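Local coordinates for protein neutral ceramidase (Pseudomonas aeruginosa, PDB 2ZWS) that hydrolyses the N-acyl linkage of ceramides to give sphingosine and free fatty acid, and also runs the reverse synthesis, as a secreted zinc enzyme, at residues A[247-252]-A[412-417]; A[287-292]-A[400-405]; A[546-551]-A[586-591]. All coordinates share one frame; numbering follows the deposited sequence. Where two conformers were deposited one is given.

Contact 1. Residues A[247-252]-A[412-417]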
loop_
_atom_site.group_PDB
_atom_site.type_symbol
_atom_site.label_atom_id
_atom_site.label_comp_id
_atom_site.label_asym_id
_atom_site.label_seq_id
_atom_site.Cartn_x
_atom_site.Cartn_y
_atom_site.Cartn_z
ATOM N N GLY A 247 9.841 2.795 9.133
ATOM C CA GLY A 247 9.759 1.682 10.071
ATOM C C GLY A 247 9.426 2.109 11.494
ATOM O O GLY A 247 8.708 1.395 12.221
ATOM N N ASN A 248 9.971 3.249 11.918
ATOM C CA ASN A 248 9.756 3.696 13.290
ATOM C C ASN A 248 8.961 5.001 13.369
ATOM O O ASN A 248 9.049 5.729 14.357
ATOM C CB ASN A 248 11.094 3.787 14.100
ATOM C CG ASN A 248 12.175 4.624 13.388
ATOM O OD1 ASN A 248 11.993 5.054 12.239
ATOM N ND2 ASN A 248 13.295 4.884 14.087
ATOM N N LEU A 249 8.152 5.274 12.334
ATOM C CA LEU A 249 7.402 6.529 12.249
ATOM C C LEU A 249 5.885 6.311 12.180
ATOM O O LEU A 249 5.378 5.624 11.280
ATOM C CB LEU A 249 7.841 7.336 11.021
ATOM C CG LEU A 249 9.252 7.916 11.027
ATOM C CD1 LEU A 249 9.588 8.421 9.632
ATOM C CD2 LEU A 249 9.300 9.080 11.987
ATOM N N SER A 250 5.187 6.950 13.106
ATOM C CA SER A 250 3.729 6.927 13.200
ATOM C C SER A 250 3.133 8.275 12.805
ATOM O O SER A 250 3.813 9.321 12.851
ATOM C CB SER A 250 3.321 6.722 14.662
ATOM O OG SER A 250 3.694 5.444 15.122
ATOM N N PRO A 251 1.828 8.299 12.495
ATOM C CA PRO A 251 1.183 9.610 12.334
ATOM C C PRO A 251 1.327 10.411 13.633
ATOM O O PRO A 251 1.284 9.855 14.764
ATOM C CB PRO A 251 -0.295 9.260 12.107
ATOM C CG PRO A 251 -0.253 7.846 11.579
ATOM C CD PRO A 251 0.880 7.176 12.314
ATOM N N ASN A 252 1.505 11.708 13.481
ATOM C CA ASN A 252 1.481 12.574 14.646
ATOM C C ASN A 252 0.075 12.586 15.248
ATOM O O ASN A 252 -0.911 12.339 14.537
ATOM C CB ASN A 252 1.854 13.980 14.214
ATOM C CG ASN A 252 2.108 14.923 15.391
ATOM O OD1 ASN A 252 2.332 14.496 16.548
ATOM N ND2 ASN A 252 2.018 16.213 15.114
ATOM N N PHE A 412 12.182 0.177 6.719
ATOM C CA PHE A 412 13.448 0.653 7.264
ATOM C C PHE A 412 13.203 1.790 8.235
ATOM O O PHE A 412 12.443 2.693 7.960
ATOM C CB PHE A 412 14.349 1.120 6.126
ATOM C CG PHE A 412 14.894 -0.010 5.299
ATOM C CD1 PHE A 412 14.043 -0.773 4.469
ATOM C CD2 PHE A 412 16.245 -0.306 5.317
ATOM C CE1 PHE A 412 14.549 -1.837 3.730
ATOM C CE2 PHE A 412 16.749 -1.345 4.546
ATOM C CZ PHE A 412 15.892 -2.122 3.747
ATOM N N THR A 413 13.886 1.775 9.368
ATOM C CA THR A 413 13.791 2.915 10.264
ATOM C C THR A 413 14.476 4.105 9.625
ATOM O O THR A 413 15.206 3.958 8.646
ATOM C CB THR A 413 14.528 2.661 11.559
ATOM O OG1 THR A 413 15.903 2.365 11.258
ATOM C CG2 THR A 413 13.881 1.520 12.329
ATOM N N VAL A 414 14.239 5.289 10.188
ATOM C CA VAL A 414 14.814 6.526 9.626
ATOM C C VAL A 414 16.325 6.348 9.363
ATOM O O VAL A 414 16.785 6.535 8.240
ATOM C CB VAL A 414 14.549 7.751 10.548
ATOM C CG1 VAL A 414 15.357 9.001 10.090
ATOM C CG2 VAL A 414 13.044 8.059 10.611
ATOM N N MET A 415 17.099 5.985 10.393
ATOM C CA MET A 415 18.550 5.933 10.213
ATOM C C MET A 415 18.977 4.750 9.353
ATOM O O MET A 415 20.014 4.817 8.658
ATOM C CB MET A 415 19.294 5.921 11.560
ATOM C CG MET A 415 19.191 7.221 12.365
ATOM S SD MET A 415 19.299 8.745 11.362
ATOM C CE MET A 415 20.914 8.624 10.546
ATOM N N ALA A 416 18.197 3.667 9.357
ATOM C CA ALA A 416 18.565 2.529 8.493
ATOM C C ALA A 416 18.482 2.959 7.022
ATOM O O ALA A 416 19.370 2.643 6.213
ATOM C CB ALA A 416 17.708 1.304 8.789
ATOM N N GLY A 417 17.447 3.719 6.699
ATOM C CA GLY A 417 17.269 4.218 5.332
ATOM C C GLY A 417 18.223 5.350 4.997
ATOM O O GLY A 417 18.841 5.379 3.911
HETATM O O HOH W 1 15.991 5.600 13.133
#
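The CA atoms of Gly247 and Thr413 lie 4.2 Å apart, and Gly247 N donates to Phe412 O (2.9 Å) just before helix 414-428 begins. This is the N-terminal end of that helix, with Thr413 as N-cap: its OG1 accepts from Ala416 N at 3.3 Å and is also hydrogen-bonded to Glu454 OE1. Asn248 serves the same helix end from across the contact. Its CG lies between the backbone N and the carbonyl carbon (chi1 52°), and the Asn248 side chain crosses that of Thr413 at about a right angle, Asn248 CG lying 3.6 Å from Thr413 CB. Val414 N donates to Asn248 OD1 over 3.1 Å, tilted 29° from the carbonyl plane. Beyond it, Leu249 CD1 packs on Val414 CG2 at 3.6 Å, the two side chains again crossing at about a right angle. Both segments adjoin the zinc site: Ser250, the nucleophile by similarity, follows Leu249, whose O is hydrogen-bonded to ND1 of the zinc ligand His204, while the zinc ligand Glu411 directly precedes Phe412. One water bridges to the first turn, accepting from Asn248 ND2 at 2.9 Å and from Met415 N at 3.0 Å.

Contact 2. Residues A[287-292]-A[400-405]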
loop_
_atom_site.group_PDB
_atom_site.type_symbol
_atom_site.label_atom_id
_atom_site.label_comp_id
_atom_site.label_asym_id
_atom_site.label_seq_id
_atom_site.Cartn_x
_atom_site.Cartn_y
_atom_site.Cartn_z
ATOM N N ALA A 287 8.391 23.491 -8.775
ATOM C CA ALA A 287 9.095 22.878 -9.927
ATOM C C ALA A 287 10.605 23.098 -9.799
ATOM O O ALA A 287 11.245 23.802 -10.609
ATOM C CB ALA A 287 8.565 23.433 -11.256
ATOM N N GLN A 288 11.170 22.525 -8.749
ATOM C CA GLN A 288 12.466 23.013 -8.250
ATOM C C GLN A 288 13.622 22.774 -9.210
ATOM O O GLN A 288 14.466 23.668 -9.433
ATOM C CB GLN A 288 12.777 22.433 -6.866
ATOM C CG GLN A 288 11.772 22.859 -5.782
ATOM C CD GLN A 288 12.027 22.239 -4.418
ATOM O OE1 GLN A 288 11.222 22.402 -3.489
ATOM N NE2 GLN A 288 13.087 21.480 -4.307
ATOM N N GLU A 289 13.660 21.581 -9.786
ATOM C CA GLU A 289 14.784 21.170 -10.609
ATOM C C GLU A 289 14.245 20.310 -11.736
ATOM O O GLU A 289 13.567 19.326 -11.460
ATOM C CB GLU A 289 15.673 20.304 -9.730
ATOM C CG GLU A 289 16.980 19.890 -10.292
ATOM C CD GLU A 289 17.736 19.070 -9.279
ATOM O OE1 GLU A 289 18.545 18.223 -9.692
ATOM O OE2 GLU A 289 17.515 19.284 -8.062
ATOM N N GLU A 290 14.532 20.634 -12.994
ATOM C CA GLU A 290 14.111 19.730 -14.072
ATOM C C GLU A 290 14.981 18.467 -14.070
ATOM O O GLU A 290 16.212 18.555 -13.962
ATOM C CB GLU A 290 14.139 20.392 -15.455
ATOM C CG GLU A 290 13.559 19.482 -16.523
ATOM C CD GLU A 290 13.278 20.175 -17.829
ATOM O OE1 GLU A 290 13.745 21.325 -18.006
ATOM O OE2 GLU A 290 12.619 19.545 -18.685
ATOM N N VAL A 291 14.332 17.312 -14.191
ATOM C CA VAL A 291 15.024 16.025 -14.335
ATOM C C VAL A 291 15.426 15.848 -15.795
ATOM O O VAL A 291 14.600 15.924 -16.694
ATOM C CB VAL A 291 14.115 14.882 -13.858
ATOM C CG1 VAL A 291 14.774 13.505 -14.077
ATOM C CG2 VAL A 291 13.758 15.081 -12.389
ATOM N N LEU A 292 16.718 15.644 -16.016
ATOM C CA LEU A 292 17.277 15.423 -17.338
ATOM C C LEU A 292 18.309 14.315 -17.316
ATOM O O LEU A 292 19.058 14.161 -16.339
ATOM C CB LEU A 292 17.947 16.706 -17.858
ATOM C CG LEU A 292 17.014 17.907 -18.036
ATOM C CD1 LEU A 292 17.828 19.174 -18.305
ATOM C CD2 LEU A 292 15.986 17.651 -19.139
ATOM N N ILE A 400 16.685 7.857 -12.934
ATOM C CA ILE A 400 15.801 8.710 -13.710
ATOM C C ILE A 400 16.514 10.069 -13.812
ATOM O O ILE A 400 16.423 10.886 -12.894
ATOM C CB ILE A 400 14.384 8.841 -13.047
ATOM C CG1 ILE A 400 13.754 7.462 -12.783
ATOM C CG2 ILE A 400 13.480 9.679 -13.919
ATOM C CD1 ILE A 400 12.537 7.518 -11.837
ATOM N N GLY A 401 17.294 10.272 -14.881
ATOM C CA GLY A 401 18.154 11.462 -14.944
ATOM C C GLY A 401 19.108 11.556 -13.758
ATOM O O GLY A 401 19.822 10.581 -13.443
ATOM N N GLN A 402 19.126 12.698 -13.068
ATOM C CA GLN A 402 20.018 12.835 -11.891
ATOM C C GLN A 402 19.433 12.232 -10.614
ATOM O O GLN A 402 19.994 12.409 -9.523
ATOM C CB GLN A 402 20.370 14.313 -11.652
ATOM C CG GLN A 402 19.201 15.169 -11.124
ATOM C CD GLN A 402 18.409 15.928 -12.195
ATOM O OE1 GLN A 402 17.954 17.055 -11.942
ATOM N NE2 GLN A 402 18.194 15.316 -13.346
ATOM N N LEU A 403 18.294 11.550 -10.745
ATOM C CA LEU A 403 17.649 10.878 -9.605
ATOM C C LEU A 403 17.945 9.400 -9.593
ATOM O O LEU A 403 18.001 8.768 -10.642
ATOM C CB LEU A 403 16.131 10.977 -9.698
ATOM C CG LEU A 403 15.536 12.346 -9.934
ATOM C CD1 LEU A 403 14.006 12.216 -9.917
ATOM C CD2 LEU A 403 16.018 13.333 -8.885
ATOM N N GLU A 404 18.122 8.854 -8.396
ATOM C CA GLU A 404 18.091 7.396 -8.256
ATOM C C GLU A 404 17.021 7.042 -7.263
ATOM O O GLU A 404 16.903 7.682 -6.225
ATOM C CB GLU A 404 19.423 6.809 -7.806
ATOM C CG GLU A 404 20.377 6.576 -8.943
ATOM C CD GLU A 404 21.700 5.943 -8.506
ATOM O OE1 GLU A 404 22.142 6.151 -7.341
ATOM O OE2 GLU A 404 22.308 5.258 -9.355
ATOM N N LEU A 405 16.242 6.025 -7.614
ATOM C CA LEU A 405 15.117 5.588 -6.813
ATOM C C LEU A 405 15.424 4.147 -6.413
ATOM O O LEU A 405 15.651 3.284 -7.259
ATOM C CB LEU A 405 13.847 5.681 -7.665
ATOM C CG LEU A 405 12.562 5.101 -7.080
ATOM C CD1 LEU A 405 12.161 5.786 -5.757
ATOM C CD2 LEU A 405 11.427 5.166 -8.086
#
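Gln402 reaches Glu289 through a folded side chain: CG stands between the backbone N and the carbonyl carbon (chi1 71°), and a bend at chi2 (-95°) swings CD toward segment 287-292. Glu289 comes to meet it fully stretched, its CG anti to the backbone N (chi1 -173°). The two ends approach tip to tip, with Gln402 CD 3.4 Å from Glu289 OE1, and the amide settles between that carboxylate and the backbone of Glu290 and Leu292. The other carboxylate oxygen of Glu289, OE2, is hydrogen-bonded to His435, so this group has a firm partner on strand 435-439 as well.

Val291 carries the apolar half of the contact. Its CG1 lies against the turn backbone, 3.3 Å from Ile400 O, and also meets Ile400 CG2 at 4.0 Å. Its CG2 turns to Leu403 CD1, although Leu403 was modelled in two conformers and that touch is less certain. Next along the chain, Leu292 O comes to 3.2 Å from Gly401 CA, an approach that leaves no space for a side chain at Gly401, whose positive phi also suits glycine.

Strand 289-291 pairs with strand 142-152 in the large mixed sheet, whereas 392-400 and 403-407 belong to another sheet, so the side chains here join two sheets. The receiving element is a two-residue beta hairpin: a type II' turn from Ile400 to Leu403, closed by Leu403 N to Ile400 O at 2.9 Å and Ile400 N to Leu403 O at 2.8 Å, with glycine in its first corner.

Contact 3. Residues A[546-551]-A[586-591]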
loop_
_atom_site.group_PDB
_atom_site.type_symbol
_atom_site.label_atom_id
_atom_site.label_comp_id
_atom_site.label_asym_id
_atom_site.label_seq_id
_atom_site.Cartn_x
_atom_site.Cartn_y
_atom_site.Cartn_z
ATOM N N THR A 546 -29.300 -7.580 0.967
ATOM C CA THR A 546 -28.187 -7.799 0.043
ATOM C C THR A 546 -27.700 -9.242 0.022
ATOM O O THR A 546 -28.313 -10.130 0.637
ATOM C CB THR A 546 -27.000 -6.873 0.378
ATOM O OG1 THR A 546 -27.486 -5.585 0.734
ATOM C CG2 THR A 546 -26.104 -6.735 -0.828
ATOM N N GLY A 547 -26.605 -9.478 -0.712
ATOM C CA GLY A 547 -25.860 -10.735 -0.659
ATOM C C GLY A 547 -24.393 -10.439 -0.337
ATOM O O GLY A 547 -23.937 -9.286 -0.362
ATOM N N HIS A 548 -23.654 -11.493 -0.038
ATOM C CA HIS A 548 -22.276 -11.386 0.432
ATOM C C HIS A 548 -21.309 -10.745 -0.592
ATOM O O HIS A 548 -21.219 -11.213 -1.717
ATOM C CB HIS A 548 -21.775 -12.782 0.755
ATOM C CG HIS A 548 -20.701 -12.803 1.791
ATOM N ND1 HIS A 548 -19.506 -12.122 1.651
ATOM C CD2 HIS A 548 -20.649 -13.404 3.004
ATOM C CE1 HIS A 548 -18.764 -12.324 2.725
ATOM N NE2 HIS A 548 -19.436 -13.094 3.564
ATOM N N PRO A 549 -20.570 -9.683 -0.197
ATOM C CA PRO A 549 -19.622 -9.067 -1.148
ATOM C C PRO A 549 -18.474 -9.997 -1.577
ATOM O O PRO A 549 -17.813 -9.694 -2.577
ATOM C CB PRO A 549 -19.090 -7.830 -0.381
ATOM C CG PRO A 549 -19.361 -8.081 0.999
ATOM C CD PRO A 549 -20.580 -8.969 1.095
ATOM N N LYS A 550 -18.224 -11.104 -0.850
ATOM C CA LYS A 550 -17.223 -12.095 -1.339
ATOM C C LYS A 550 -17.637 -12.695 -2.678
ATOM O O LYS A 550 -16.790 -13.218 -3.413
ATOM C CB LYS A 550 -16.985 -13.257 -0.364
ATOM C CG LYS A 550 -15.993 -12.981 0.731
ATOM C CD LYS A 550 -15.875 -14.188 1.702
ATOM C CE LYS A 550 -14.771 -13.907 2.685
ATOM N NZ LYS A 550 -14.592 -15.016 3.650
ATOM N N ASN A 551 -18.924 -12.623 -2.997
ATOM C CA ASN A 551 -19.409 -13.196 -4.267
ATOM C C ASN A 551 -18.855 -12.481 -5.507
ATOM O O ASN A 551 -18.657 -13.112 -6.535
ATOM C CB ASN A 551 -20.932 -13.158 -4.343
ATOM C CG ASN A 551 -21.598 -14.113 -3.383
ATOM O OD1 ASN A 551 -21.117 -15.240 -3.125
ATOM N ND2 ASN A 551 -22.708 -13.668 -2.822
ATOM N N TYR A 586 -20.024 2.055 2.747
ATOM C CA TYR A 586 -20.765 0.821 2.487
ATOM C C TYR A 586 -20.419 -0.150 3.595
ATOM O O TYR A 586 -19.241 -0.408 3.841
ATOM C CB TYR A 586 -20.359 0.231 1.123
ATOM C CG TYR A 586 -20.663 -1.251 0.967
ATOM C CD1 TYR A 586 -21.969 -1.694 0.703
ATOM C CD2 TYR A 586 -19.641 -2.218 1.080
ATOM C CE1 TYR A 586 -22.252 -3.049 0.546
ATOM C CE2 TYR A 586 -19.925 -3.595 0.959
ATOM C CZ TYR A 586 -21.232 -3.993 0.668
ATOM O OH TYR A 586 -21.486 -5.348 0.551
ATOM N N ARG A 587 -21.441 -0.612 4.309
ATOM C CA ARG A 587 -21.236 -1.578 5.394
ATOM C C ARG A 587 -22.103 -2.795 5.153
ATOM O O ARG A 587 -23.279 -2.661 4.836
ATOM C CB ARG A 587 -21.583 -0.982 6.761
ATOM C CG ARG A 587 -21.126 -1.886 7.919
ATOM C CD ARG A 587 -21.362 -1.321 9.326
ATOM N NE ARG A 587 -20.690 -0.036 9.520
ATOM C CZ ARG A 587 -19.419 0.134 9.893
ATOM N NH1 ARG A 587 -18.617 -0.902 10.154
ATOM N NH2 ARG A 587 -18.949 1.367 10.007
ATOM N N TRP A 588 -21.496 -3.962 5.297
ATOM C CA TRP A 588 -22.176 -5.248 5.158
ATOM C C TRP A 588 -22.262 -5.938 6.508
ATOM O O TRP A 588 -21.273 -5.975 7.244
ATOM C CB TRP A 588 -21.355 -6.176 4.264
ATOM C CG TRP A 588 -22.041 -7.490 4.019
ATOM C CD1 TRP A 588 -22.989 -7.749 3.063
ATOM C CD2 TRP A 588 -21.840 -8.711 4.737
ATOM N NE1 TRP A 588 -23.383 -9.071 3.131
ATOM C CE2 TRP A 588 -22.715 -9.679 4.166
ATOM C CE3 TRP A 588 -21.024 -9.081 5.814
ATOM C CZ2 TRP A 588 -22.768 -11.004 4.622
ATOM C CZ3 TRP A 588 -21.073 -10.403 6.271
ATOM C CH2 TRP A 588 -21.970 -11.339 5.683
ATOM N N GLU A 589 -23.421 -6.533 6.817
ATOM C CA GLU A 589 -23.496 -7.362 8.010
ATOM C C GLU A 589 -24.440 -8.523 7.840
ATOM O O GLU A 589 -25.458 -8.440 7.155
ATOM C CB GLU A 589 -23.818 -6.559 9.270
ATOM C CG GLU A 589 -25.247 -6.206 9.474
ATOM C CD GLU A 589 -25.464 -5.428 10.759
ATOM O OE1 GLU A 589 -26.232 -5.908 11.614
ATOM O OE2 GLU A 589 -24.868 -4.337 10.907
ATOM N N ARG A 590 -24.029 -9.629 8.453
ATOM C CA ARG A 590 -24.790 -10.871 8.470
ATOM C C ARG A 590 -26.074 -10.666 9.271
ATOM O O ARG A 590 -26.067 -10.047 10.337
ATOM C CB ARG A 590 -23.933 -11.940 9.142
ATOM C CG ARG A 590 -24.639 -13.270 9.396
ATOM C CD ARG A 590 -25.149 -13.875 8.083
ATOM N NE ARG A 590 -24.051 -14.353 7.235
ATOM C CZ ARG A 590 -24.135 -14.531 5.916
ATOM N NH1 ARG A 590 -23.083 -15.011 5.250
ATOM N NH2 ARG A 590 -25.251 -14.229 5.247
ATOM N N VAL A 591 -27.177 -11.188 8.737
ATOM C CA VAL A 591 -28.463 -11.160 9.439
ATOM C C VAL A 591 -28.989 -12.593 9.475
ATOM O O VAL A 591 -29.191 -13.217 8.439
ATOM C CB VAL A 591 -29.473 -10.202 8.757
ATOM C CG1 VAL A 591 -30.852 -10.297 9.453
ATOM C CG2 VAL A 591 -28.939 -8.730 8.759
#
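Trp588 receives His548 and Pro549 from the loop, mostly by ring contacts. Pro549 CD sits over the indole in a CH-pi contact, 3.4 Å from the centroid of the Trp588 five-membered ring and 14° off its normal. Trp588 points toward the loop from its CB on, with CG anti to the backbone N (chi1 -177°). The His548 imidazole meets the six-membered ring of Trp588 obliquely, centroids 4.3 Å apart and planes at 39°; Trp588 CZ2 comes over the imidazole face, 3.6 Å from His548 CD2.

Polar tips add less. Arg590 NH1 meets the edge of the His548 ring at 3.7 Å from CD2, while its NH2 is hydrogen-bonded to Ala595 O. Tyr586 OH touches Pro549 CG at 3.5 Å, and its ring stacks on Phe559.

Two hydrogen bonds hold the imidazole: Lys550 N, in the same segment, donates to His548 ND1 at 3.0 Å, and NE2 is hydrogen-bonded to Glu20 OE1.

Tyr586 also lies near Asp579 of the magnesium site. Strand 584-591 lies in the sandwich sheet that N-terminal strand 32-36 also joins, and 546-551 begins the connection from strand 539-545 of that sheet to 560-566 of the other, a crossing that belongs to a beta-sandwich.

Overall arrangement
From the N terminus, the chain first builds most of the large mixed sheet and reaches 247-252, where contact 1 opens. It is still open when 287-292 leaves helix 265-286; contact 2 starts there and closes at 400-405, a few residues before 412-417 closes contact 1. Contact 2 therefore lies wholly within the span of contact 1, their centres 25 Å apart. Contact 1 joins strand 249-251 to the start of helix 414-428, while contact 2 links two sheets. Contact 3 follows in series, closing a much shorter loop in the C-terminal sandwich. Its centre is 37 Å from contact 1 and 47 Å from contact 2, across the chain's centre from both.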